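Local atomic coordinates of methyltransferase WBDD (PDB entry 4AZS), a protein that acts as a bifunctional kinase and methyltransferase that regulates the chain length of the O antigen in Escherichia coli O9a. Residues 198-204 / 217-223; 173-177 / 187-191; 400-404 / 438-443. All coordinates share one frame; numbering follows the deposited sequence.

Overall arrangement
Interactions 2, 1 and 3 follow one another in that order along the chain. The first two belong to the methyltransferase fold and touch: their centres are 14 Å apart, and P217 O receives a probable hydrogen bond from L174 N. Interaction 1 pairs the two antiparallel strands at one border of the seven-stranded sheet. Interaction 2 folds the loop that leaves the neighbouring strand 169-173 and leads to strand 200-207. Interaction 3 joins helices 397-410 and 435-443, with its centre about 47 Å and 53 Å from the centres of interactions 1 and 2. This spacing fits a chain whose two activities reside in separate modules, one holding S-adenosylmethionine and the other adenosine monophosphate.

Interaction 1: residues 198-204 / 217-223; sequences CAFYRLI and PMYLVSN. With SO4 (sulfate ion), chain I.
One face of the Y219 ring is covered by L203, whose CD1 stands 4.1 Å from the ring centroid, 22° off the normal: a CH-pi contact displaced toward the rim. With CG of L203 anti to the backbone N (chi1 -178°), the isobutyl group reaches across toward strand 216-222, where CD1 also meets P217 CB at 3.5 Å, a tight fit. The Y201 ring lies alongside Y219 and points the same way, CD1 of Y201 to CD1 of Y219 4.1 Å, and it stacks on Y268. The guanidinium of R202 carries I204 CG2 over one face, while L220 CD2 approaches NH1 obliquely at 3.8 Å; NH1 is hydrogen-bonded to L227 O.

The backbone identifies these strands as the antiparallel hairpin, 200-207 with 216-222, that ends the 3-2-1-4-5-7-6 sheet of a class I methyltransferase. F200-S222 and R202-L220 are hydrogen-bonded pairs, and Y201-V221 and L203-Y219 are non-hydrogen-bonded ones. The ladder runs on to I204 N and M218 O (2.8 Å) at one end. At the other, a side chain takes over: N223 OD1 accepts a hydrogen bond from A199 N at 2.8 Å, and N223 ND2 is held by D165.

L203, in a non-hydrogen-bonded pair on the outermost strand of this chain's sheet, turns its N-H outward to sulfate O4 at 3.1 Å, almost straight at 176°. The sulfate probably comes from the crystallisation liquor, so the bond shows that this N-H, pointing away from strand 216-222, can donate to an anion in the crystal; no physiological role follows from it.

Interaction 2: residues 173-177 / 187-191; sequences ELAVK and QPDDP
K177 NZ is held by two oxygens of one residue, the backbone O of D189 at 2.9 Å and its carboxylate OD1 at 3.0 Å, the second bond also being a salt bridge. The main-chain oxygen is approached in the carbonyl plane on a lone pair, whereas OD1 is met nearly along its C-O bond. Both segments belong to the loop that follows strand 169-173 of the class I methyltransferase fold and leads to strand 200-207, so the ammonium group links two parts of one connecting loop. The lysine chain starts with CG between the backbone N and the carbonyl carbon (chi1 85°), runs beside D189 and bends at its last torsion to bring NZ to both acceptors.

Apolar packing accompanies this grip. The P191 ring lies against V176, CG to CG1 3.7 Å, and its CB meets L174 CB at 4.1 Å; V176 also rests on P217 of the sheet, and L174 on Y219.

Water completes the polar side. Two molecules each donate to A175 O and accept from Q187 NE2, forming a double bridge between a backbone carbonyl and a side-chain amide. The A175 side chain is about 8 Å from the bound S-adenosylmethionine. A third water accepts from K177 N at 2.9 Å and donates to P188 O at 2.8 Å.

Interaction 3: residues 400-404 / 438-443; sequences VQSFF and WLYAVW
F404, with the most surface buried here, pushes its ring between two helix segments that run nearly antiparallel (159°). L439 CD1 sits over the centre of one ring face, 4.2 Å from the centroid and only 8° off the normal, a CH-pi contact; V400 O lies toward the rim of the other face. At the edge, CZ meets V442 CG1 at 3.5 Å, the two side chains arriving from opposite directions.

W443 crosses this ring obliquely, its NE1 3.8 Å from F404 CE2 and the planes inclined at 42°. Q401 OE1 approaches W443 CZ2 at 3.4 Å, while the amide's NE2 is hydrogen-bonded to E483. W438 and F403 cross at about a right angle and meet at their ring edges, CH2 of W438 to CE2 of F403 4.0 Å. W438 NE1 is hydrogen-bonded to L455 O.

Large side chains bridge segment axes 12.1 Å apart, joining helix 397-410 to helix 435-443, and W478 of a neighbouring subunit extends the packing at W443. With apolar contacts throughout and no polar bond between the segments, aromatic and aliphatic packing joins them; burying Q401 OE1 and W443 NE1 without partners is likely to carry some energetic cost.

Interaction 1: residues 198-204 / 217-223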
loop_
_atom_site.group_PDB
_atom_site.type_symbol
_atom_site.label_atom_id
_atom_site.label_comp_id
_atom_site.label_asym_id
_atom_site.label_seq_id
_atom_site.Cartn_x
_atom_site.Cartn_y
_atom_site.Cartn_z
ATOM N N CYS A 198 -4.826 -27.653 -31.153
ATOM C CA CYS A 198 -5.448 -28.892 -31.635
ATOM C C CYS A 198 -5.013 -29.172 -33.063
ATOM O O CYS A 198 -4.591 -28.276 -33.781
ATOM C CB CYS A 198 -6.940 -28.793 -31.528
ATOM S SG CYS A 198 -7.506 -28.654 -29.795
ATOM N N ALA A 199 -5.081 -30.425 -33.476
ATOM C CA ALA A 199 -4.449 -30.842 -34.714
ATOM C C ALA A 199 -5.145 -30.325 -35.934
ATOM O O ALA A 199 -4.518 -29.766 -36.823
ATOM C CB ALA A 199 -4.397 -32.379 -34.775
ATOM N N PHE A 200 -6.423 -30.607 -36.015
ATOM C CA PHE A 200 -7.258 -30.218 -37.145
ATOM C C PHE A 200 -8.346 -29.221 -36.731
ATOM O O PHE A 200 -9.085 -29.481 -35.773
ATOM C CB PHE A 200 -7.958 -31.468 -37.726
ATOM C CG PHE A 200 -8.814 -31.172 -38.940
ATOM C CD1 PHE A 200 -8.263 -31.143 -40.205
ATOM C CD2 PHE A 200 -10.164 -30.948 -38.815
ATOM C CE1 PHE A 200 -9.044 -30.874 -41.316
ATOM C CE2 PHE A 200 -10.966 -30.704 -39.928
ATOM C CZ PHE A 200 -10.402 -30.646 -41.171
ATOM N N TYR A 201 -8.443 -28.091 -37.411
ATOM C CA TYR A 201 -9.595 -27.195 -37.249
ATOM C C TYR A 201 -9.970 -26.472 -38.536
ATOM O O TYR A 201 -9.090 -26.101 -39.344
ATOM C CB TYR A 201 -9.393 -26.174 -36.079
ATOM C CG TYR A 201 -8.450 -25.032 -36.396
ATOM C CD1 TYR A 201 -8.915 -23.897 -36.987
ATOM C CD2 TYR A 201 -7.095 -25.110 -36.130
ATOM C CE1 TYR A 201 -8.083 -22.865 -37.309
ATOM C CE2 TYR A 201 -6.219 -24.048 -36.449
ATOM C CZ TYR A 201 -6.743 -22.938 -37.041
ATOM O OH TYR A 201 -5.987 -21.842 -37.386
ATOM N N ARG A 202 -11.265 -26.142 -38.657
ATOM C CA ARG A 202 -11.835 -25.523 -39.870
ATOM C C ARG A 202 -12.970 -24.645 -39.372
ATOM O O ARG A 202 -13.848 -25.154 -38.659
ATOM C CB ARG A 202 -12.572 -26.625 -40.703
ATOM C CG ARG A 202 -11.985 -27.223 -41.951
ATOM C CD ARG A 202 -12.840 -28.409 -42.449
ATOM N NE ARG A 202 -14.081 -27.916 -42.935
ATOM C CZ ARG A 202 -15.227 -28.567 -43.050
ATOM N NH1 ARG A 202 -15.423 -29.835 -42.724
ATOM N NH2 ARG A 202 -16.218 -27.879 -43.519
ATOM N N LEU A 203 -13.083 -23.419 -39.869
ATOM C CA LEU A 203 -14.302 -22.617 -39.704
ATOM C C LEU A 203 -15.481 -23.213 -40.491
ATOM O O LEU A 203 -15.351 -23.436 -41.666
ATOM C CB LEU A 203 -14.049 -21.188 -40.173
ATOM C CG LEU A 203 -15.173 -20.183 -40.048
ATOM C CD1 LEU A 203 -15.342 -19.868 -38.590
ATOM C CD2 LEU A 203 -14.893 -18.885 -40.842
ATOM N N ILE A 204 -16.604 -23.526 -39.831
ATOM C CA ILE A 204 -17.754 -24.067 -40.575
ATOM C C ILE A 204 -18.946 -23.110 -40.663
ATOM O O ILE A 204 -19.831 -23.344 -41.437
ATOM C CB ILE A 204 -18.219 -25.442 -40.102
ATOM C CG1 ILE A 204 -18.524 -25.429 -38.610
ATOM C CG2 ILE A 204 -17.162 -26.483 -40.408
ATOM C CD1 ILE A 204 -19.314 -26.662 -38.199
ATOM N N PRO A 217 -17.962 -17.165 -34.706
ATOM C CA PRO A 217 -17.534 -18.252 -35.549
ATOM C C PRO A 217 -17.759 -19.619 -34.857
ATOM O O PRO A 217 -17.711 -19.734 -33.623
ATOM C CB PRO A 217 -16.036 -17.936 -35.769
ATOM C CG PRO A 217 -15.636 -17.320 -34.470
ATOM C CD PRO A 217 -16.815 -16.491 -34.062
ATOM N N MET A 218 -18.111 -20.601 -35.660
ATOM C CA MET A 218 -18.228 -21.985 -35.263
ATOM C C MET A 218 -17.091 -22.756 -35.943
ATOM O O MET A 218 -16.939 -22.674 -37.161
ATOM C CB MET A 218 -19.568 -22.530 -35.743
ATOM C CG MET A 218 -19.804 -23.959 -35.357
ATOM S SD MET A 218 -21.438 -24.650 -35.719
ATOM C CE MET A 218 -22.393 -23.805 -34.489
ATOM N N TYR A 219 -16.331 -23.492 -35.151
ATOM C CA TYR A 219 -15.231 -24.324 -35.595
ATOM C C TYR A 219 -15.506 -25.796 -35.379
ATOM O O TYR A 219 -16.136 -26.188 -34.421
ATOM C CB TYR A 219 -13.978 -23.953 -34.812
ATOM C CG TYR A 219 -13.430 -22.577 -35.198
ATOM C CD1 TYR A 219 -12.644 -22.407 -36.354
ATOM C CD2 TYR A 219 -13.794 -21.437 -34.479
ATOM C CE1 TYR A 219 -12.201 -21.141 -36.720
ATOM C CE2 TYR A 219 -13.341 -20.176 -34.848
ATOM C CZ TYR A 219 -12.546 -20.057 -35.934
ATOM O OH TYR A 219 -12.157 -18.822 -36.278
ATOM N N LEU A 220 -15.022 -26.595 -36.297
ATOM C CA LEU A 220 -15.004 -28.024 -36.203
ATOM C C LEU A 220 -13.554 -28.414 -35.929
ATOM O O LEU A 220 -12.641 -28.035 -36.672
ATOM C CB LEU A 220 -15.429 -28.603 -37.537
ATOM C CG LEU A 220 -15.491 -30.110 -37.633
ATOM C CD1 LEU A 220 -16.459 -30.742 -36.659
ATOM C CD2 LEU A 220 -15.882 -30.470 -39.052
ATOM N N VAL A 221 -13.326 -29.141 -34.861
ATOM C CA VAL A 221 -11.943 -29.377 -34.372
ATOM C C VAL A 221 -11.766 -30.882 -34.161
ATOM O O VAL A 221 -12.712 -31.566 -33.744
ATOM C CB VAL A 221 -11.749 -28.658 -33.046
ATOM C CG1 VAL A 221 -10.423 -28.946 -32.419
ATOM C CG2 VAL A 221 -11.981 -27.175 -33.186
ATOM N N SER A 222 -10.595 -31.424 -34.444
ATOM C CA SER A 222 -10.334 -32.830 -34.108
ATOM C C SER A 222 -8.894 -33.094 -33.848
ATOM O O SER A 222 -7.981 -32.487 -34.482
ATOM C CB SER A 222 -10.795 -33.785 -35.217
ATOM O OG SER A 222 -10.611 -35.144 -34.807
ATOM N N ASN A 223 -8.660 -34.002 -32.902
ATOM C CA ASN A 223 -7.299 -34.458 -32.665
ATOM C C ASN A 223 -7.055 -35.849 -33.254
ATOM O O ASN A 223 -5.994 -36.408 -33.054
ATOM C CB ASN A 223 -6.923 -34.420 -31.189
ATOM C CG ASN A 223 -6.282 -33.117 -30.762
ATOM O OD1 ASN A 223 -6.033 -32.214 -31.560
ATOM N ND2 ASN A 223 -6.067 -32.989 -29.470
HETATM S S SO4 I . -10.185 -21.044 -40.313
HETATM O O1 SO4 I . -8.733 -20.783 -40.407
HETATM O O2 SO4 I . -10.747 -19.689 -40.541
HETATM O O3 SO4 I . -10.484 -21.499 -38.944
HETATM O O4 SO4 I . -10.602 -22.193 -41.303
#

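Interaction 2: residues 173-177 / 187-191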
loop_
_atom_site.group_PDB
_atom_site.type_symbol
_atom_site.label_atom_id
_atom_site.label_comp_id
_atom_site.label_asym_id
_atom_site.label_seq_id
_atom_site.Cartn_x
_atom_site.Cartn_y
_atom_site.Cartn_z
ATOM N N GLU A 173 -18.754 -22.926 -30.892
ATOM C CA GLU A 173 -19.086 -21.554 -31.208
ATOM C C GLU A 173 -18.397 -20.708 -30.169
ATOM O O GLU A 173 -18.636 -20.878 -28.979
ATOM C CB GLU A 173 -20.575 -21.311 -31.146
ATOM C CG GLU A 173 -20.977 -19.912 -31.613
ATOM C CD GLU A 173 -22.442 -19.608 -31.389
ATOM O OE1 GLU A 173 -22.975 -20.046 -30.323
ATOM O OE2 GLU A 173 -23.027 -18.926 -32.275
ATOM N N LEU A 174 -17.548 -19.796 -30.614
ATOM C CA LEU A 174 -16.719 -19.009 -29.732
ATOM C C LEU A 174 -17.012 -17.521 -29.804
ATOM O O LEU A 174 -17.024 -16.921 -30.875
ATOM C CB LEU A 174 -15.270 -19.255 -30.101
ATOM C CG LEU A 174 -14.837 -20.714 -29.913
ATOM C CD1 LEU A 174 -13.472 -20.889 -30.551
ATOM C CD2 LEU A 174 -14.785 -21.127 -28.453
ATOM N N ALA A 175 -17.243 -16.930 -28.643
ATOM C CA ALA A 175 -17.404 -15.500 -28.539
ATOM C C ALA A 175 -16.072 -14.831 -28.847
ATOM O O ALA A 175 -15.006 -15.454 -28.722
ATOM C CB ALA A 175 -17.885 -15.091 -27.157
ATOM N N VAL A 176 -16.138 -13.561 -29.230
ATOM C CA VAL A 176 -14.948 -12.857 -29.709
ATOM C C VAL A 176 -14.821 -11.478 -29.111
ATOM O O VAL A 176 -15.824 -10.854 -28.719
ATOM C CB VAL A 176 -14.960 -12.697 -31.234
ATOM C CG1 VAL A 176 -14.822 -14.055 -31.878
ATOM C CG2 VAL A 176 -16.230 -12.015 -31.658
ATOM N N LYS A 177 -13.580 -11.000 -29.090
ATOM C CA LYS A 177 -13.268 -9.747 -28.443
ATOM C C LYS A 177 -13.951 -8.542 -29.110
ATOM O O LYS A 177 -14.121 -7.523 -28.464
ATOM C CB LYS A 177 -11.762 -9.529 -28.338
ATOM C CG LYS A 177 -11.122 -8.928 -29.557
ATOM C CD LYS A 177 -9.723 -8.386 -29.225
ATOM C CE LYS A 177 -9.008 -7.824 -30.471
ATOM N NZ LYS A 177 -9.164 -8.680 -31.693
ATOM N N GLN A 187 -10.996 -11.620 -23.597
ATOM C CA GLN A 187 -10.908 -12.622 -24.619
ATOM C C GLN A 187 -9.570 -12.537 -25.289
ATOM O O GLN A 187 -8.943 -11.490 -25.293
ATOM C CB GLN A 187 -12.007 -12.431 -25.646
ATOM C CG GLN A 187 -13.390 -12.695 -25.097
ATOM C CD GLN A 187 -13.577 -14.144 -24.782
ATOM O OE1 GLN A 187 -13.729 -14.515 -23.641
ATOM N NE2 GLN A 187 -13.532 -14.975 -25.800
ATOM N N PRO A 188 -9.125 -13.656 -25.870
ATOM C CA PRO A 188 -7.928 -13.598 -26.663
ATOM C C PRO A 188 -8.137 -12.704 -27.849
ATOM O O PRO A 188 -9.271 -12.451 -28.250
ATOM C CB PRO A 188 -7.761 -15.020 -27.170
ATOM C CG PRO A 188 -9.116 -15.666 -27.027
ATOM C CD PRO A 188 -9.691 -15.023 -25.810
ATOM N N ASP A 189 -7.028 -12.300 -28.422
ATOM C CA ASP A 189 -7.013 -11.493 -29.605
ATOM C C ASP A 189 -7.812 -12.116 -30.743
ATOM O O ASP A 189 -8.459 -11.437 -31.512
ATOM C CB ASP A 189 -5.562 -11.313 -30.044
ATOM C CG ASP A 189 -5.329 -9.972 -30.680
ATOM O OD1 ASP A 189 -6.307 -9.421 -31.255
ATOM O OD2 ASP A 189 -4.183 -9.468 -30.596
ATOM N N ASP A 190 -7.735 -13.432 -30.845
ATOM C CA ASP A 190 -8.415 -14.177 -31.887
ATOM C C ASP A 190 -8.891 -15.501 -31.307
ATOM O O ASP A 190 -8.130 -16.176 -30.588
ATOM C CB ASP A 190 -7.417 -14.443 -32.978
ATOM C CG ASP A 190 -8.068 -15.030 -34.220
ATOM O OD1 ASP A 190 -8.605 -16.179 -34.217
ATOM O OD2 ASP A 190 -8.059 -14.287 -35.209
ATOM N N PRO A 191 -10.125 -15.899 -31.626
ATOM C CA PRO A 191 -10.643 -17.108 -31.037
ATOM C C PRO A 191 -9.843 -18.370 -31.384
ATOM O O PRO A 191 -9.863 -19.352 -30.645
ATOM C CB PRO A 191 -12.080 -17.190 -31.600
ATOM C CG PRO A 191 -12.072 -16.367 -32.818
ATOM C CD PRO A 191 -11.078 -15.278 -32.571
HETATM O O HOH W 1 -12.304 -15.155 -28.573
HETATM O O HOH W 2 -14.624 -17.635 -26.677
HETATM O O HOH W 3 -11.464 -12.810 -29.949
#

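Interaction 3: residues 400-404 / 438-443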
loop_
_atom_site.group_PDB
_atom_site.type_symbol
_atom_site.label_atom_id
_atom_site.label_comp_id
_atom_site.label_asym_id
_atom_site.label_seq_id
_atom_site.Cartn_x
_atom_site.Cartn_y
_atom_site.Cartn_z
ATOM N N VAL A 400 17.900 -23.071 -64.237
ATOM C CA VAL A 400 19.058 -23.943 -64.392
ATOM C C VAL A 400 20.108 -23.470 -63.402
ATOM O O VAL A 400 20.822 -24.292 -62.817
ATOM C CB VAL A 400 19.604 -23.971 -65.842
ATOM C CG1 VAL A 400 21.004 -24.587 -65.907
ATOM C CG2 VAL A 400 18.661 -24.725 -66.753
ATOM N N GLN A 401 20.146 -22.153 -63.176
ATOM C CA GLN A 401 21.140 -21.542 -62.285
ATOM C C GLN A 401 20.908 -21.982 -60.844
ATOM O O GLN A 401 21.832 -22.465 -60.182
ATOM C CB GLN A 401 21.118 -19.998 -62.375
ATOM C CG GLN A 401 22.119 -19.282 -61.455
ATOM C CD GLN A 401 23.538 -19.176 -62.021
ATOM O OE1 GLN A 401 23.955 -19.983 -62.848
ATOM N NE2 GLN A 401 24.286 -18.166 -61.569
ATOM N N SER A 402 19.681 -21.822 -60.362
ATOM C CA SER A 402 19.343 -22.320 -59.021
ATOM C C SER A 402 19.625 -23.815 -58.896
ATOM O O SER A 402 20.078 -24.289 -57.855
ATOM C CB SER A 402 17.881 -22.096 -58.709
ATOM O OG SER A 402 17.170 -22.822 -59.659
ATOM N N PHE A 403 19.380 -24.570 -59.958
ATOM C CA PHE A 403 19.590 -25.981 -59.835
ATOM C C PHE A 403 21.064 -26.259 -59.504
ATOM O O PHE A 403 21.400 -27.300 -58.923
ATOM C CB PHE A 403 19.148 -26.732 -61.083
ATOM C CG PHE A 403 19.086 -28.213 -60.870
ATOM C CD1 PHE A 403 17.953 -28.799 -60.306
ATOM C CD2 PHE A 403 20.174 -29.003 -61.138
ATOM C CE1 PHE A 403 17.899 -30.149 -60.061
ATOM C CE2 PHE A 403 20.123 -30.368 -60.895
ATOM C CZ PHE A 403 18.985 -30.942 -60.343
ATOM N N PHE A 404 21.950 -25.323 -59.855
ATOM C CA PHE A 404 23.357 -25.486 -59.519
ATOM C C PHE A 404 23.582 -25.285 -58.040
ATOM O O PHE A 404 24.448 -25.925 -57.442
ATOM C CB PHE A 404 24.226 -24.496 -60.292
ATOM C CG PHE A 404 24.207 -24.713 -61.764
ATOM C CD1 PHE A 404 24.435 -25.984 -62.289
ATOM C CD2 PHE A 404 24.004 -23.650 -62.628
ATOM C CE1 PHE A 404 24.442 -26.195 -63.651
ATOM C CE2 PHE A 404 24.015 -23.850 -63.998
ATOM C CZ PHE A 404 24.216 -25.127 -64.505
ATOM N N TRP A 438 30.840 -31.221 -65.128
ATOM C CA TRP A 438 29.459 -31.090 -65.619
ATOM C C TRP A 438 29.016 -29.650 -65.647
ATOM O O TRP A 438 28.583 -29.118 -66.696
ATOM C CB TRP A 438 28.563 -31.922 -64.701
ATOM C CG TRP A 438 27.097 -31.725 -64.852
ATOM C CD1 TRP A 438 26.357 -31.671 -66.011
ATOM C CD2 TRP A 438 26.122 -31.618 -63.774
ATOM N NE1 TRP A 438 25.028 -31.509 -65.726
ATOM C CE2 TRP A 438 24.826 -31.475 -64.414
ATOM C CE3 TRP A 438 26.197 -31.635 -62.385
ATOM C CZ2 TRP A 438 23.657 -31.339 -63.683
ATOM C CZ3 TRP A 438 25.012 -31.492 -61.649
ATOM C CH2 TRP A 438 23.774 -31.347 -62.289
ATOM N N LEU A 439 29.206 -28.985 -64.525
ATOM C CA LEU A 439 28.831 -27.591 -64.399
ATOM C C LEU A 439 29.668 -26.718 -65.321
ATOM O O LEU A 439 29.145 -25.787 -65.944
ATOM C CB LEU A 439 28.995 -27.127 -62.937
ATOM C CG LEU A 439 29.480 -25.695 -62.666
ATOM C CD1 LEU A 439 28.363 -24.704 -62.950
ATOM C CD2 LEU A 439 29.969 -25.488 -61.224
ATOM N N TYR A 440 30.956 -27.030 -65.425
ATOM C CA TYR A 440 31.810 -26.245 -66.281
ATOM C C TYR A 440 31.296 -26.388 -67.705
ATOM O O TYR A 440 31.258 -25.420 -68.428
ATOM C CB TYR A 440 33.292 -26.637 -66.148
ATOM C CG TYR A 440 34.195 -25.855 -67.053
ATOM C CD1 TYR A 440 34.423 -26.288 -68.328
ATOM C CD2 TYR A 440 34.811 -24.669 -66.642
ATOM C CE1 TYR A 440 35.240 -25.594 -69.200
ATOM C CE2 TYR A 440 35.621 -23.948 -67.522
ATOM C CZ TYR A 440 35.818 -24.426 -68.799
ATOM O OH TYR A 440 36.596 -23.776 -69.743
ATOM N N ALA A 441 30.870 -27.582 -68.112
ATOM C CA ALA A 441 30.409 -27.748 -69.495
ATOM C C ALA A 441 29.176 -26.935 -69.719
ATOM O O ALA A 441 28.991 -26.370 -70.769
ATOM C CB ALA A 441 30.145 -29.212 -69.847
ATOM N N VAL A 442 28.317 -26.851 -68.724
ATOM C CA VAL A 442 27.082 -26.149 -68.928
ATOM C C VAL A 442 27.387 -24.693 -69.121
ATOM O O VAL A 442 26.780 -24.026 -69.985
ATOM C CB VAL A 442 26.114 -26.276 -67.749
ATOM C CG1 VAL A 442 24.918 -25.360 -67.960
ATOM C CG2 VAL A 442 25.668 -27.703 -67.569
ATOM N N TRP A 443 28.317 -24.194 -68.315
ATOM C CA TRP A 443 28.697 -22.797 -68.371
ATOM C C TRP A 443 29.327 -22.387 -69.665
ATOM O O TRP A 443 29.269 -21.239 -69.993
ATOM C CB TRP A 443 29.583 -22.394 -67.187
ATOM C CG TRP A 443 28.741 -21.900 -66.038
ATOM C CD1 TRP A 443 27.970 -22.669 -65.158
ATOM C CD2 TRP A 443 28.499 -20.508 -65.633
ATOM N NE1 TRP A 443 27.308 -21.877 -64.248
ATOM C CE2 TRP A 443 27.584 -20.569 -64.470
ATOM C CE3 TRP A 443 28.936 -19.273 -66.083
ATOM C CZ2 TRP A 443 27.142 -19.431 -63.823
ATOM C CZ3 TRP A 443 28.485 -18.133 -65.415
ATOM C CH2 TRP A 443 27.614 -18.216 -64.308
#